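Local structure of electron transfer flavoprotein, beta subunit (Thermotoga maritima, 7KOE) at residues M172-R177 and I185-P190. The protein binds flavin-adenine dinucleotide as the beta subunit of an electron transfer flavoprotein and probably passes electrons on to partner proteins. Residues are numbered along the deposited sequence; the frame is centred on the assembly and turned at random.
Sequences MVIVRR and IRLKLP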
# COMPACT_ATOMS: atom_id res chain seq x y z
N MET A 172 -19.98 59.75 15.88
CA MET A 172 -18.62 59.93 15.31
C MET A 172 -18.67 59.96 13.78
O MET A 172 -19.58 59.35 13.20
CB MET A 172 -17.68 58.82 15.78
CG MET A 172 -16.96 58.12 14.65
SD MET A 172 -16.59 56.40 15.06
CE MET A 172 -18.18 55.64 14.75
N VAL A 173 -17.69 60.64 13.19
CA VAL A 173 -17.52 60.83 11.75
C VAL A 173 -16.47 59.85 11.25
O VAL A 173 -15.31 59.89 11.67
CB VAL A 173 -17.16 62.28 11.40
CG1 VAL A 173 -16.70 62.37 9.96
CG2 VAL A 173 -18.37 63.15 11.58
N ILE A 174 -16.89 58.97 10.35
CA ILE A 174 -16.01 58.05 9.67
C ILE A 174 -15.86 58.51 8.22
O ILE A 174 -16.50 59.47 7.80
CB ILE A 174 -16.53 56.61 9.73
CG1 ILE A 174 -17.77 56.48 8.84
CG2 ILE A 174 -16.89 56.26 11.15
CD1 ILE A 174 -18.06 55.08 8.40
N VAL A 175 -15.00 57.84 7.47
CA VAL A 175 -14.87 58.05 6.03
C VAL A 175 -15.02 56.67 5.39
O VAL A 175 -14.05 55.91 5.28
CB VAL A 175 -13.55 58.72 5.64
CG1 VAL A 175 -13.47 58.91 4.15
CG2 VAL A 175 -13.41 60.06 6.30
N ARG A 176 -16.24 56.33 5.00
CA ARG A 176 -16.52 55.05 4.36
C ARG A 176 -16.06 55.09 2.91
O ARG A 176 -16.29 56.06 2.19
CB ARG A 176 -18.01 54.75 4.43
CG ARG A 176 -18.58 53.96 3.26
CD ARG A 176 -20.08 54.05 3.17
NE ARG A 176 -20.75 53.31 4.22
CZ ARG A 176 -22.06 53.37 4.45
NH1 ARG A 176 -22.82 54.16 3.71
NH2 ARG A 176 -22.60 52.66 5.43
N ARG A 177 -15.39 54.02 2.47
CA ARG A 177 -15.04 53.87 1.07
C ARG A 177 -16.18 53.20 0.31
O ARG A 177 -16.68 52.15 0.73
CB ARG A 177 -13.77 53.03 0.92
CG ARG A 177 -13.49 52.57 -0.49
CD ARG A 177 -12.35 51.60 -0.52
NE ARG A 177 -11.06 52.27 -0.40
CZ ARG A 177 -10.32 52.65 -1.44
NH1 ARG A 177 -10.75 52.43 -2.67
NH2 ARG A 177 -9.16 53.26 -1.24
N ILE A 185 -19.31 60.40 6.96
CA ILE A 185 -20.61 59.99 7.46
C ILE A 185 -20.67 60.26 8.95
O ILE A 185 -19.82 59.76 9.70
CB ILE A 185 -20.88 58.50 7.18
CG1 ILE A 185 -21.13 58.25 5.69
CG2 ILE A 185 -22.06 58.00 7.97
CD1 ILE A 185 -21.29 56.79 5.36
N ARG A 186 -21.66 61.03 9.39
CA ARG A 186 -21.89 61.23 10.82
C ARG A 186 -22.67 60.04 11.34
O ARG A 186 -23.90 60.01 11.32
CB ARG A 186 -22.67 62.52 11.08
CG ARG A 186 -21.94 63.78 10.70
CD ARG A 186 -22.58 65.00 11.34
NE ARG A 186 -22.28 65.07 12.77
CZ ARG A 186 -21.21 65.67 13.28
NH1 ARG A 186 -21.02 65.68 14.59
NH2 ARG A 186 -20.33 66.26 12.48
N LEU A 187 -21.95 59.03 11.82
CA LEU A 187 -22.60 57.90 12.45
C LEU A 187 -23.12 58.28 13.82
O LEU A 187 -22.55 59.12 14.51
CB LEU A 187 -21.64 56.72 12.58
CG LEU A 187 -21.45 55.83 11.36
CD1 LEU A 187 -20.82 54.57 11.83
CD2 LEU A 187 -22.77 55.53 10.70
N LYS A 188 -24.21 57.65 14.22
CA LYS A 188 -24.81 57.87 15.53
C LYS A 188 -24.53 56.65 16.40
O LYS A 188 -24.95 55.54 16.07
CB LYS A 188 -26.32 58.10 15.41
CG LYS A 188 -27.02 58.33 16.73
CD LYS A 188 -26.60 59.64 17.37
CE LYS A 188 -27.24 59.82 18.73
NZ LYS A 188 -28.72 59.93 18.64
N LEU A 189 -23.79 56.87 17.49
CA LEU A 189 -23.51 55.78 18.41
C LEU A 189 -24.79 55.40 19.16
O LEU A 189 -25.56 56.27 19.56
CB LEU A 189 -22.41 56.16 19.39
CG LEU A 189 -21.02 56.44 18.82
CD1 LEU A 189 -19.99 56.44 19.93
CD2 LEU A 189 -20.64 55.45 17.73
N PRO A 190 -25.04 54.10 19.39
CA PRO A 190 -24.23 52.90 19.12
C PRO A 190 -24.17 52.48 17.66
O PRO A 190 -25.20 52.36 17.01
CB PRO A 190 -24.94 51.82 19.94
CG PRO A 190 -25.91 52.54 20.82
CD PRO A 190 -26.29 53.74 20.07
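Two pairs of backbone hydrogen bonds join M172-I174 to I185-L187. Around I174 and I185 the two bonds are equal in length and straightness (3.1 Å from each N to the partner's O, N-H...O angle 156°), but I174 N lies in the carbonyl plane of I185 while I185 N stands above that of I174. The M172-L187 pair is more bent, M172 N meeting L187 O at 3.0 Å while the return bond, L187 N to M172 O, is weak. Between them lies the non-hydrogen-bonded pair V173-R186, where V173 CA donates a C-H...O contact to I185 O. This is the antiparallel ladder of the outer beta hairpin (171-177 and 181-188) of this chain's sheet, which a strand of a neighbouring subunit extends beyond I185 and R186. V173 CG2 sits over one face of the R186 guanidinium, which forms a salt bridge with E164. On the other sheet face, M172 CE lies 3.9 Å from L189 CD2 and also touches L187 CD1. The extended I185 places CD1 3.3 Å above the R176 guanidinium plane, toward its rim, while R176 NH2 forms a salt bridge with E107 of that neighbouring subunit. An alanine here, lacking the guanidinium, would probably loosen the hold on the neighbouring subunit and leave I185 CD1 less well packed.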